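Local coordinates for toluene, o-xylene monooxygenase oxygenase subunit (Pseudomonas stutzeri, PDB 2INC), which probably serves as a helical, ferritin-like subunit of a six-chain oxygenase assembly that hydroxylates toluene and o-xylene with molecular oxygen, at residues Leu28-Asp33 / Arg37-Asp42; Glu87-Gly92 / Leu243-Gln248; Glu200-Ala205 / Thr213-Val218. One frame throughout, in Å; residues are numbered along the deposited sequence.

Near the N terminus, interaction 1 closes a short loop: 28-33 and 37-42 meet across three residues, between helix 20-25 and helix 46-56. It is complete before interaction 2 opens on helix 76-99. Interaction 2 spans 150 residues, most of them helical, and brings helix 76-99 against helix 241-268. Interaction 3 falls within that span. It joins helix 190-202 to helix 208-237 across seven residues. No two contacts cross. Interactions 1 and 2 lie on opposite sides of the chain's centre, with their own centres 42 Å apart. Helix 208-237 leads directly to helix 241-268, so interactions 2 and 3 use consecutive helices.

Interaction 1. Residues Leu28-Asp33 / Arg37-Asp42; sequences LHYFTD and RPWELD
Trp39 swings its indole back to Phe31 CB through its first torsion: CG lies beside the backbone N (chi1 -52°), although Trp39 CB itself points away. Phe31 CG sits between its backbone N and carbonyl carbon (chi1 76°), which places CG and CD2 by Trp39 CH2. The side chains lie side by side, pointing the same way, with ring planes oblique at 32°. Phe31 CB lies over one indole face, a CH-pi contact 3.7 Å from the centroid of the six-membered ring. Pro38 CB covers the same face. Tyr30 crosses the indole at about a right angle, with CE1 4.2 Å from Trp39 CZ3. A water lies 2.8 Å from both Tyr30 O and Pro38 O, probably donating to each, though acceptors in reach outnumber its protons. Were Trp39 replaced by an alanine, Phe31 CB would probably lose the ring face it lies against, and Tyr51 one of its edge-to-face partners. Tyr30 OH is hydrogen-bonded to acidic side chains of the chain of another protein, and Glu40 makes salt bridges to basic ones there. The contact is buried between helix 20-25 and helix 46-56, where Tyr51 meets both the Phe31 and Trp39 rings.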
ATOM      1  N   LEU B  28       1.814  23.246  15.639  1.00 31.45           N
ATOM      2  CA  LEU B  28       0.887  23.442  14.507  1.00 30.41           C
ATOM      3  C   LEU B  28      -0.196  24.496  14.719  1.00 30.31           C
ATOM      4  O   LEU B  28      -0.756  24.972  13.736  1.00 29.54           O
ATOM      5  CB  LEU B  28       0.186  22.088  14.110  1.00 30.62           C
ATOM      6  CG  LEU B  28       1.182  20.940  13.842  1.00 30.46           C
ATOM      7  CD1 LEU B  28       0.501  19.677  13.608  1.00 32.41           C
ATOM      8  CD2 LEU B  28       2.094  21.296  12.657  1.00 31.09           C
ATOM      9  N   HIS B  29      -0.538  24.835  15.974  1.00 31.15           N
ATOM     10  CA  HIS B  29      -1.537  25.873  16.204  1.00 31.78           C
ATOM     11  C   HIS B  29      -0.859  27.192  15.919  1.00 32.78           C
ATOM     12  O   HIS B  29       0.293  27.404  16.328  1.00 32.08           O
ATOM     13  CB  HIS B  29      -2.064  25.879  17.631  1.00 32.17           C
ATOM     14  CG  HIS B  29      -2.925  24.693  17.937  1.00 33.83           C
ATOM     15  ND1 HIS B  29      -3.139  24.221  19.215  1.00 37.73           N
ATOM     16  CD2 HIS B  29      -3.662  23.910  17.118  1.00 32.98           C
ATOM     17  CE1 HIS B  29      -3.930  23.169  19.166  1.00 31.72           C
ATOM     18  NE2 HIS B  29      -4.280  22.969  17.906  1.00 35.82           N
ATOM     19  N   TYR B  30      -1.572  28.018  15.182  1.00 31.74           N
ATOM     20  CA  TYR B  30      -1.113  29.377  14.825  1.00 32.58           C
ATOM     21  C   TYR B  30      -1.934  30.425  15.596  1.00 32.25           C
ATOM     22  O   TYR B  30      -1.554  31.607  15.684  1.00 32.76           O
ATOM     23  CB  TYR B  30      -1.131  29.568  13.302  1.00 32.45           C
ATOM     24  CG  TYR B  30      -2.537  29.461  12.664  1.00 30.92           C
ATOM     25  CD1 TYR B  30      -3.429  30.489  12.788  1.00 30.75           C
ATOM     26  CD2 TYR B  30      -2.954  28.280  11.962  1.00 31.57           C
ATOM     27  CE1 TYR B  30      -4.729  30.404  12.233  1.00 33.24           C
ATOM     28  CE2 TYR B  30      -4.249  28.184  11.401  1.00 34.44           C
ATOM     29  CZ  TYR B  30      -5.123  29.235  11.521  1.00 32.03           C
ATOM     30  OH  TYR B  30      -6.414  29.213  10.947  1.00 33.78           O
ATOM     31  N   PHE B  31      -3.056  30.018  16.207  1.00 33.05           N
ATOM     32  CA  PHE B  31      -3.783  30.983  17.054  1.00 32.25           C
ATOM     33  C   PHE B  31      -2.990  31.470  18.231  1.00 33.11           C
ATOM     34  O   PHE B  31      -3.278  32.519  18.794  1.00 32.88           O
ATOM     35  CB  PHE B  31      -5.203  30.521  17.523  1.00 32.92           C
ATOM     36  CG  PHE B  31      -5.213  29.506  18.620  1.00 33.30           C
ATOM     37  CD1 PHE B  31      -5.182  29.914  19.957  1.00 35.51           C
ATOM     38  CD2 PHE B  31      -5.239  28.139  18.339  1.00 36.86           C
ATOM     39  CE1 PHE B  31      -5.151  28.991  20.968  1.00 34.37           C
ATOM     40  CE2 PHE B  31      -5.258  27.222  19.371  1.00 36.92           C
ATOM     41  CZ  PHE B  31      -5.211  27.661  20.677  1.00 33.04           C
ATOM     42  N   THR B  32      -2.020  30.673  18.659  1.00 33.35           N
ATOM     43  CA  THR B  32      -1.198  31.099  19.750  1.00 34.38           C
ATOM     44  C   THR B  32      -0.068  32.092  19.321  1.00 36.59           C
ATOM     45  O   THR B  32       0.610  32.630  20.192  1.00 37.51           O
ATOM     46  CB  THR B  32      -0.552  29.876  20.413  1.00 34.24           C
ATOM     47  OG1 THR B  32       0.028  29.045  19.401  1.00 34.25           O
ATOM     48  CG2 THR B  32      -1.636  29.074  21.142  1.00 35.43           C
ATOM     49  N   ASP B  33       0.123  32.334  18.017  1.00 36.92           N
ATOM     50  CA  ASP B  33       1.160  33.274  17.552  1.00 37.65           C
ATOM     51  C   ASP B  33       0.946  34.722  18.042  1.00 39.44           C
ATOM     52  O   ASP B  33       1.930  35.446  18.306  1.00 38.87           O
ATOM     53  CB  ASP B  33       1.327  33.235  16.012  1.00 37.57           C
ATOM     54  CG  ASP B  33       1.858  31.886  15.483  1.00 39.16           C
ATOM     55  OD1 ASP B  33       2.348  31.047  16.263  1.00 38.59           O
ATOM     56  OD2 ASP B  33       1.811  31.676  14.255  1.00 36.28           O
ATOM     57  N   ARG B  37      -4.674  38.940  19.488  1.00 38.26           N
ATOM     58  CA  ARG B  37      -5.591  38.761  18.371  1.00 36.53           C
ATOM     59  C   ARG B  37      -5.312  37.366  17.786  1.00 33.67           C
ATOM     60  O   ARG B  37      -4.613  37.251  16.776  1.00 34.67           O
ATOM     61  CB  ARG B  37      -5.364  39.814  17.298  1.00 36.07           C
ATOM     62  CG  ARG B  37      -6.529  39.921  16.274  1.00 40.60           C
ATOM     63  CD  ARG B  37      -6.040  40.603  15.005  1.00 43.20           C
ATOM     64  NE  ARG B  37      -5.708  42.003  15.302  1.00 43.23           N
ATOM     65  CZ  ARG B  37      -6.532  43.035  15.135  1.00 46.43           C
ATOM     66  NH1 ARG B  37      -7.766  42.866  14.652  1.00 40.66           N
ATOM     67  NH2 ARG B  37      -6.109  44.255  15.447  1.00 47.22           N
ATOM     68  N   PRO B  38      -5.853  36.315  18.427  1.00 32.62           N
ATOM     69  CA  PRO B  38      -5.664  34.931  18.006  1.00 32.46           C
ATOM     70  C   PRO B  38      -6.014  34.703  16.537  1.00 31.63           C
ATOM     71  O   PRO B  38      -5.268  34.078  15.812  1.00 31.93           O
ATOM     72  CB  PRO B  38      -6.684  34.159  18.879  1.00 31.90           C
ATOM     73  CG  PRO B  38      -6.974  34.982  19.997  1.00 35.31           C
ATOM     74  CD  PRO B  38      -6.677  36.419  19.642  1.00 32.21           C
ATOM     75  N   TRP B  39      -7.175  35.204  16.120  1.00 32.79           N
ATOM     76  CA  TRP B  39      -7.691  34.916  14.781  1.00 31.45           C
ATOM     77  C   TRP B  39      -7.554  36.135  13.884  1.00 32.05           C
ATOM     78  O   TRP B  39      -7.541  37.256  14.371  1.00 32.95           O
ATOM     79  CB  TRP B  39      -9.173  34.512  14.884  1.00 31.95           C
ATOM     80  CG  TRP B  39      -9.353  33.376  15.909  1.00 29.49           C
ATOM     81  CD1 TRP B  39      -9.930  33.452  17.151  1.00 32.26           C
ATOM     82  CD2 TRP B  39      -8.864  32.052  15.780  1.00 31.05           C
ATOM     83  NE1 TRP B  39      -9.859  32.215  17.776  1.00 31.60           N
ATOM     84  CE2 TRP B  39      -9.239  31.341  16.955  1.00 30.61           C
ATOM     85  CE3 TRP B  39      -8.163  31.382  14.775  1.00 28.39           C
ATOM     86  CZ2 TRP B  39      -8.874  30.008  17.180  1.00 32.23           C
ATOM     87  CZ3 TRP B  39      -7.871  30.040  14.957  1.00 32.38           C
ATOM     88  CH2 TRP B  39      -8.214  29.376  16.157  1.00 29.67           C
ATOM     89  N   GLU B  40      -7.472  35.912  12.577  1.00 33.28           N
ATOM     90  CA  GLU B  40      -7.068  36.958  11.626  1.00 34.00           C
ATOM     91  C   GLU B  40      -8.266  37.832  11.223  1.00 35.09           C
ATOM     92  O   GLU B  40      -8.594  37.946  10.021  1.00 35.14           O
ATOM     93  CB  GLU B  40      -6.432  36.297  10.389  1.00 35.19           C
ATOM     94  CG  GLU B  40      -5.684  37.218   9.397  1.00 33.67           C
ATOM     95  CD  GLU B  40      -4.364  37.753   9.946  1.00 36.52           C
ATOM     96  OE1 GLU B  40      -3.492  36.914  10.251  1.00 38.34           O
ATOM     97  OE2 GLU B  40      -4.182  39.013  10.029  1.00 36.27           O
ATOM     98  N   LEU B  41      -8.905  38.446  12.223  1.00 34.67           N
ATOM     99  CA  LEU B  41     -10.151  39.207  12.022  1.00 34.95           C
ATOM    100  C   LEU B  41     -10.169  40.248  13.122  1.00 34.61           C
ATOM    101  O   LEU B  41      -9.190  40.380  13.827  1.00 33.50           O
ATOM    102  CB  LEU B  41     -11.411  38.293  12.157  1.00 35.16           C
ATOM    103  CG  LEU B  41     -11.613  37.240  11.060  1.00 39.40           C
ATOM    104  CD1 LEU B  41     -12.549  36.167  11.506  1.00 39.79           C
ATOM    105  CD2 LEU B  41     -12.064  37.805   9.716  1.00 42.08           C
ATOM    106  N   ASP B  42     -11.263  40.999  13.249  1.00 34.72           N
ATOM    107  CA  ASP B  42     -11.408  41.978  14.320  1.00 36.23           C
ATOM    108  C   ASP B  42     -11.165  41.331  15.703  1.00 36.10           C
ATOM    109  O   ASP B  42     -11.603  40.202  15.969  1.00 35.39           O
ATOM    110  CB  ASP B  42     -12.782  42.641  14.275  1.00 35.56           C
ATOM    111  CG  ASP B  42     -12.961  43.689  15.362  1.00 40.13           C
ATOM    112  OD1 ASP B  42     -12.937  44.905  15.040  1.00 38.77           O
ATOM    113  OD2 ASP B  42     -13.169  43.318  16.548  1.00 41.97           O
TER
HETATM  114  O   HOH W   1      -2.483  34.258  16.024  1.00 35.56           O

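Interaction 2. Residues Glu87-Gly92 / Leu243-Gln248; sequences ESYVQG and LGLLAQ
Tyr89 and Leu245 touch where two helices pack in the helical bundle of this ferritin-like subunit. Helix 76-99 carries Tyr89 and helix 241-268 carries Leu245. Tyr89 CB starts on its own helix and has no atom of 243-248 close by. CG stands anti to the backbone N (chi1 169°), which sends the ring across towards Leu245. The ring carbons also stay more than 4.2 Å from 243-248. The phenol oxygen does the touching: Tyr89 OH lies 3.8 Å from Leu245 CD2 and 4.0 Å from Leu245 CB. The two side chains cross at about a right angle. Beside them, Val90 CG1 meets Leu246 CD1 at 3.9 Å, a methyl-to-methyl contact that is the apolar part of the junction. His161 of helix 142-172 packs on both Val90 and Leu246. Gln96 of the second subunit, another copy of this protein, packs on Tyr89, and Arg100 of that subunit packs on Leu245. The contact therefore also lies beside the interface between the two copies. A water at the edge of the tyrosine ring, in its plane, bridges the helices. It lies 2.8 Å from each of Tyr89 OH and Leu245 O, accepting from the first and donating to the second.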
ATOM      1  N   GLU B  87     -10.236  -3.481  17.178  1.00 31.92           N
ATOM      2  CA  GLU B  87     -11.604  -3.712  16.678  1.00 33.15           C
ATOM      3  C   GLU B  87     -11.765  -5.066  16.024  1.00 34.47           C
ATOM      4  O   GLU B  87     -12.876  -5.569  16.007  1.00 34.76           O
ATOM      5  CB  GLU B  87     -12.094  -2.650  15.690  1.00 33.71           C
ATOM      6  CG  GLU B  87     -12.487  -1.338  16.335  1.00 35.71           C
ATOM      7  CD  GLU B  87     -13.635  -1.460  17.390  1.00 37.22           C
ATOM      8  OE1 GLU B  87     -13.337  -1.752  18.572  1.00 34.43           O
ATOM      9  OE2 GLU B  87     -14.827  -1.225  17.023  1.00 41.27           O
ATOM     10  N   SER B  88     -10.685  -5.636  15.446  1.00 32.93           N
ATOM     11  CA  SER B  88     -10.776  -7.016  14.912  1.00 33.95           C
ATOM     12  C   SER B  88     -11.045  -7.926  16.091  1.00 31.96           C
ATOM     13  O   SER B  88     -11.756  -8.901  15.972  1.00 31.06           O
ATOM     14  CB  SER B  88      -9.464  -7.437  14.258  1.00 34.40           C
ATOM     15  OG  SER B  88      -9.260  -6.699  13.061  1.00 39.26           O
ATOM     16  N   TYR B  89     -10.429  -7.624  17.232  1.00 29.67           N
ATOM     17  CA  TYR B  89     -10.679  -8.401  18.424  1.00 31.78           C
ATOM     18  C   TYR B  89     -12.124  -8.259  18.954  1.00 32.71           C
ATOM     19  O   TYR B  89     -12.830  -9.252  19.154  1.00 33.58           O
ATOM     20  CB  TYR B  89      -9.643  -8.056  19.487  1.00 31.71           C
ATOM     21  CG  TYR B  89      -9.951  -8.596  20.858  1.00 33.60           C
ATOM     22  CD1 TYR B  89      -9.977  -9.981  21.108  1.00 35.82           C
ATOM     23  CD2 TYR B  89     -10.190  -7.746  21.913  1.00 34.75           C
ATOM     24  CE1 TYR B  89     -10.284 -10.474  22.366  1.00 33.80           C
ATOM     25  CE2 TYR B  89     -10.516  -8.232  23.166  1.00 37.93           C
ATOM     26  CZ  TYR B  89     -10.542  -9.609  23.382  1.00 35.03           C
ATOM     27  OH  TYR B  89     -10.802 -10.118  24.627  1.00 34.92           O
ATOM     28  N   VAL B  90     -12.567  -7.046  19.195  1.00 33.41           N
ATOM     29  CA  VAL B  90     -13.921  -6.841  19.704  1.00 34.59           C
ATOM     30  C   VAL B  90     -14.966  -7.333  18.739  1.00 34.41           C
ATOM     31  O   VAL B  90     -15.924  -7.999  19.145  1.00 34.22           O
ATOM     32  CB  VAL B  90     -14.152  -5.340  20.076  1.00 35.11           C
ATOM     33  CG1 VAL B  90     -15.630  -5.092  20.374  1.00 35.99           C
ATOM     34  CG2 VAL B  90     -13.302  -5.011  21.249  1.00 34.87           C
ATOM     35  N   GLN B  91     -14.791  -7.063  17.458  1.00 35.22           N
ATOM     36  CA  GLN B  91     -15.802  -7.485  16.507  1.00 37.80           C
ATOM     37  C   GLN B  91     -15.789  -9.021  16.371  1.00 37.29           C
ATOM     38  O   GLN B  91     -16.843  -9.620  16.220  1.00 36.97           O
ATOM     39  CB  GLN B  91     -15.750  -6.709  15.165  1.00 39.02           C
ATOM     40  CG  GLN B  91     -15.620  -5.126  15.349  1.00 43.82           C
ATOM     41  CD  GLN B  91     -16.899  -4.358  15.873  1.00 48.59           C
ATOM     42  OE1 GLN B  91     -18.016  -4.558  15.381  1.00 51.76           O
ATOM     43  NE2 GLN B  91     -16.710  -3.469  16.863  1.00 46.18           N
ATOM     44  N   GLY B  92     -14.627  -9.654  16.542  1.00 36.58           N
ATOM     45  CA  GLY B  92     -14.611 -11.080  16.608  1.00 36.24           C
ATOM     46  C   GLY B  92     -15.407 -11.602  17.786  1.00 36.64           C
ATOM     47  O   GLY B  92     -16.170 -12.556  17.622  1.00 36.51           O
ATOM     48  N   LEU B 243     -19.469  -8.894  28.123  1.00 35.45           N
ATOM     49  CA  LEU B 243     -19.267  -7.561  28.727  1.00 34.44           C
ATOM     50  C   LEU B 243     -17.974  -7.557  29.564  1.00 34.77           C
ATOM     51  O   LEU B 243     -17.217  -6.577  29.588  1.00 33.37           O
ATOM     52  CB  LEU B 243     -20.487  -7.162  29.563  1.00 35.41           C
ATOM     53  CG  LEU B 243     -20.392  -5.751  30.197  1.00 37.12           C
ATOM     54  CD1 LEU B 243     -19.956  -4.664  29.214  1.00 35.95           C
ATOM     55  CD2 LEU B 243     -21.680  -5.436  30.851  1.00 34.59           C
ATOM     56  N   GLY B 244     -17.699  -8.669  30.234  1.00 34.09           N
ATOM     57  CA  GLY B 244     -16.449  -8.807  31.014  1.00 33.75           C
ATOM     58  C   GLY B 244     -15.305  -8.489  30.066  1.00 33.97           C
ATOM     59  O   GLY B 244     -14.487  -7.638  30.356  1.00 34.32           O
ATOM     60  N   LEU B 245     -15.306  -9.104  28.891  1.00 33.13           N
ATOM     61  CA  LEU B 245     -14.208  -8.851  27.928  1.00 34.40           C
ATOM     62  C   LEU B 245     -14.227  -7.483  27.250  1.00 33.42           C
ATOM     63  O   LEU B 245     -13.173  -6.896  27.039  1.00 34.23           O
ATOM     64  CB  LEU B 245     -14.165  -9.957  26.871  1.00 33.05           C
ATOM     65  CG  LEU B 245     -13.756 -11.320  27.424  1.00 35.49           C
ATOM     66  CD1 LEU B 245     -13.966 -12.382  26.339  1.00 34.21           C
ATOM     67  CD2 LEU B 245     -12.289 -11.323  27.916  1.00 36.12           C
ATOM     68  N   LEU B 246     -15.420  -7.034  26.857  1.00 32.30           N
ATOM     69  CA  LEU B 246     -15.627  -5.726  26.244  1.00 32.65           C
ATOM     70  C   LEU B 246     -15.083  -4.608  27.151  1.00 34.20           C
ATOM     71  O   LEU B 246     -14.370  -3.697  26.680  1.00 35.02           O
ATOM     72  CB  LEU B 246     -17.131  -5.508  26.001  1.00 33.08           C
ATOM     73  CG  LEU B 246     -17.495  -4.198  25.287  1.00 31.99           C
ATOM     74  CD1 LEU B 246     -16.658  -4.131  23.971  1.00 30.74           C
ATOM     75  CD2 LEU B 246     -19.047  -4.116  24.966  1.00 31.81           C
ATOM     76  N   ALA B 247     -15.413  -4.658  28.440  1.00 32.93           N
ATOM     77  CA  ALA B 247     -15.027  -3.614  29.359  1.00 33.17           C
ATOM     78  C   ALA B 247     -13.511  -3.611  29.542  1.00 34.26           C
ATOM     79  O   ALA B 247     -12.851  -2.558  29.633  1.00 33.68           O
ATOM     80  CB  ALA B 247     -15.786  -3.805  30.730  1.00 33.52           C
ATOM     81  N   GLN B 248     -12.925  -4.798  29.594  1.00 34.50           N
ATOM     82  CA  GLN B 248     -11.449  -4.865  29.699  1.00 35.39           C
ATOM     83  C   GLN B 248     -10.790  -4.293  28.418  1.00 34.51           C
ATOM     84  O   GLN B 248      -9.749  -3.627  28.507  1.00 35.01           O
ATOM     85  CB  GLN B 248     -11.030  -6.319  29.924  1.00 35.64           C
ATOM     86  CG  GLN B 248      -9.524  -6.521  30.052  1.00 41.71           C
ATOM     87  CD  GLN B 248      -9.197  -7.973  30.320  1.00 46.80           C
ATOM     88  OE1 GLN B 248     -10.106  -8.771  30.540  1.00 52.01           O
ATOM     89  NE2 GLN B 248      -7.905  -8.326  30.306  1.00 44.93           N
TER
HETATM   90  O   HOH W   2     -10.750  -8.277  26.673  1.00 34.30           O

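Interaction 3. Residues Glu200-Ala205 / Thr213-Val218; sequences EKALIA and TAINLV
The backbones come together at Ala202 and Ala214, whose CA atoms are 5.8 Å apart, the closest CA pair between 200-205 and 213-218. Both alanines point their CB towards the other segment, and the methyls meet at 4.0 Å between Ala202 CB and Ala214 CB. With only a methyl on each side, the two backbones can lie close. Ile215 completes the contact. Its CG1 lies beside the backbone N (chi1 -61°), and a further turn (chi2 -62°) carries CD1 to 3.9 Å from Ala202 CB. Ala202 CB thus touches two residues in succession, and the contact is wholly apolar and buried. In 200-205 the chain makes a type I turn from Ala202 to Ala205, where Ala205 N donates a hydrogen bond to Ala202 O at 3.1 Å. In 213-218, helix 208-237 has a wider pi-type turn. Thr213 O accepts from Leu217 N at 2.9 Å and, weakly, from Val218 N at 3.0 Å. Thr219 OG1 is hydrogen-bonded to Ala214 O close to this turn. Leu203 O is hydrogen-bonded to a basic side chain of the chain of another protein. The contact joins the end region of helix 190-202 to helix 208-237. Around it, helix 274-299 packs on Lys201, Thr213 and Val218, while helix 241-268 covers Asn216 and Leu217.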
ATOM      1  N   GLU B 200     -22.692  16.926  33.344  1.00 33.52           N
ATOM      2  CA  GLU B 200     -23.271  18.186  32.855  1.00 33.02           C
ATOM      3  C   GLU B 200     -22.517  19.422  33.323  1.00 33.95           C
ATOM      4  O   GLU B 200     -22.327  20.363  32.533  1.00 31.85           O
ATOM      5  CB  GLU B 200     -24.735  18.342  33.233  1.00 34.61           C
ATOM      6  CG  GLU B 200     -25.605  17.348  32.457  1.00 32.85           C
ATOM      7  CD  GLU B 200     -27.100  17.462  32.809  1.00 40.78           C
ATOM      8  OE1 GLU B 200     -27.502  18.346  33.609  1.00 39.08           O
ATOM      9  OE2 GLU B 200     -27.863  16.642  32.268  1.00 37.02           O
ATOM     10  N   LYS B 201     -22.124  19.450  34.607  1.00 33.58           N
ATOM     11  CA  LYS B 201     -21.334  20.580  35.121  1.00 34.92           C
ATOM     12  C   LYS B 201     -19.945  20.661  34.521  1.00 35.33           C
ATOM     13  O   LYS B 201     -19.489  21.766  34.133  1.00 35.59           O
ATOM     14  CB  LYS B 201     -21.231  20.540  36.651  1.00 34.80           C
ATOM     15  CG  LYS B 201     -22.614  20.835  37.295  1.00 33.90           C
ATOM     16  CD  LYS B 201     -22.500  20.842  38.827  1.00 35.27           C
ATOM     17  CE  LYS B 201     -23.828  21.406  39.360  1.00 38.58           C
ATOM     18  NZ  LYS B 201     -24.016  21.304  40.877  1.00 39.20           N
ATOM     19  N   ALA B 202     -19.269  19.508  34.445  1.00 35.65           N
ATOM     20  CA  ALA B 202     -17.927  19.435  33.828  1.00 33.22           C
ATOM     21  C   ALA B 202     -17.970  19.926  32.369  1.00 33.48           C
ATOM     22  O   ALA B 202     -17.069  20.600  31.928  1.00 32.65           O
ATOM     23  CB  ALA B 202     -17.326  18.033  33.924  1.00 34.20           C
ATOM     24  N   LEU B 203     -19.056  19.676  31.635  1.00 33.10           N
ATOM     25  CA  LEU B 203     -19.144  20.109  30.254  1.00 32.73           C
ATOM     26  C   LEU B 203     -19.204  21.613  30.043  1.00 32.88           C
ATOM     27  O   LEU B 203     -19.097  22.082  28.888  1.00 32.87           O
ATOM     28  CB  LEU B 203     -20.327  19.412  29.537  1.00 32.61           C
ATOM     29  CG  LEU B 203     -20.060  17.913  29.238  1.00 33.05           C
ATOM     30  CD1 LEU B 203     -21.345  17.355  28.587  1.00 32.39           C
ATOM     31  CD2 LEU B 203     -18.943  17.822  28.295  1.00 35.82           C
ATOM     32  N   ILE B 204     -19.430  22.369  31.120  1.00 32.53           N
ATOM     33  CA  ILE B 204     -19.412  23.835  31.015  1.00 32.91           C
ATOM     34  C   ILE B 204     -18.213  24.478  31.700  1.00 33.69           C
ATOM     35  O   ILE B 204     -18.162  25.715  31.903  1.00 33.21           O
ATOM     36  CB  ILE B 204     -20.773  24.462  31.402  1.00 33.64           C
ATOM     37  CG1 ILE B 204     -21.092  24.246  32.879  1.00 34.94           C
ATOM     38  CG2 ILE B 204     -21.878  23.874  30.486  1.00 34.24           C
ATOM     39  CD1 ILE B 204     -22.292  25.035  33.337  1.00 37.68           C
ATOM     40  N   ALA B 205     -17.198  23.671  32.001  1.00 32.88           N
ATOM     41  CA  ALA B 205     -15.939  24.201  32.529  1.00 33.66           C
ATOM     42  C   ALA B 205     -15.029  24.591  31.326  1.00 34.52           C
ATOM     43  O   ALA B 205     -14.359  23.701  30.772  1.00 33.45           O
ATOM     44  CB  ALA B 205     -15.258  23.109  33.326  1.00 33.59           C
ATOM     45  N   THR B 213      -8.750  18.915  33.815  1.00 33.75           N
ATOM     46  CA  THR B 213      -8.851  18.342  35.158  1.00 33.85           C
ATOM     47  C   THR B 213     -10.216  17.715  35.355  1.00 33.96           C
ATOM     48  O   THR B 213     -10.342  16.544  35.732  1.00 33.95           O
ATOM     49  CB  THR B 213      -8.558  19.429  36.212  1.00 34.17           C
ATOM     50  OG1 THR B 213      -7.259  19.977  35.943  1.00 34.33           O
ATOM     51  CG2 THR B 213      -8.608  18.837  37.627  1.00 32.35           C
ATOM     52  N   ALA B 214     -11.271  18.457  35.059  1.00 32.57           N
ATOM     53  CA  ALA B 214     -12.575  17.936  35.315  1.00 32.53           C
ATOM     54  C   ALA B 214     -12.855  16.677  34.515  1.00 34.87           C
ATOM     55  O   ALA B 214     -13.388  15.702  35.073  1.00 35.97           O
ATOM     56  CB  ALA B 214     -13.672  19.027  35.124  1.00 32.75           C
ATOM     57  N   ILE B 215     -12.478  16.655  33.234  1.00 34.01           N
ATOM     58  CA  ILE B 215     -12.819  15.493  32.377  1.00 33.97           C
ATOM     59  C   ILE B 215     -11.803  14.365  32.542  1.00 34.39           C
ATOM     60  O   ILE B 215     -12.171  13.219  32.757  1.00 34.36           O
ATOM     61  CB  ILE B 215     -12.839  15.889  30.885  1.00 34.28           C
ATOM     62  CG1 ILE B 215     -13.882  16.955  30.620  1.00 34.92           C
ATOM     63  CG2 ILE B 215     -13.076  14.652  30.021  1.00 31.86           C
ATOM     64  CD1 ILE B 215     -15.269  16.482  30.943  1.00 36.69           C
ATOM     65  N   ASN B 216     -10.528  14.688  32.448  1.00 33.40           N
ATOM     66  CA  ASN B 216      -9.545  13.615  32.344  1.00 33.69           C
ATOM     67  C   ASN B 216      -9.056  13.207  33.698  1.00 34.78           C
ATOM     68  O   ASN B 216      -8.640  12.030  33.897  1.00 34.06           O
ATOM     69  CB  ASN B 216      -8.342  14.023  31.493  1.00 33.50           C
ATOM     70  CG  ASN B 216      -8.512  13.616  30.003  1.00 34.59           C
ATOM     71  OD1 ASN B 216      -9.618  13.581  29.502  1.00 33.39           O
ATOM     72  ND2 ASN B 216      -7.411  13.321  29.323  1.00 33.12           N
ATOM     73  N   LEU B 217      -9.011  14.163  34.628  1.00 33.91           N
ATOM     74  CA  LEU B 217      -8.370  13.799  35.908  1.00 35.57           C
ATOM     75  C   LEU B 217      -9.378  13.335  36.925  1.00 35.85           C
ATOM     76  O   LEU B 217      -9.025  12.575  37.829  1.00 35.93           O
ATOM     77  CB  LEU B 217      -7.474  14.924  36.468  1.00 35.73           C
ATOM     78  CG  LEU B 217      -6.279  15.368  35.613  1.00 37.42           C
ATOM     79  CD1 LEU B 217      -5.395  16.358  36.357  1.00 38.70           C
ATOM     80  CD2 LEU B 217      -5.521  14.225  35.147  1.00 38.58           C
ATOM     81  N   VAL B 218     -10.631  13.760  36.765  1.00 34.13           N
ATOM     82  CA  VAL B 218     -11.641  13.488  37.777  1.00 36.32           C
ATOM     83  C   VAL B 218     -12.766  12.634  37.222  1.00 34.94           C
ATOM     84  O   VAL B 218     -12.999  11.535  37.719  1.00 36.39           O
ATOM     85  CB  VAL B 218     -12.219  14.795  38.417  1.00 35.98           C
ATOM     86  CG1 VAL B 218     -13.363  14.467  39.397  1.00 39.00           C
ATOM     87  CG2 VAL B 218     -11.069  15.584  39.131  1.00 36.77           C
TER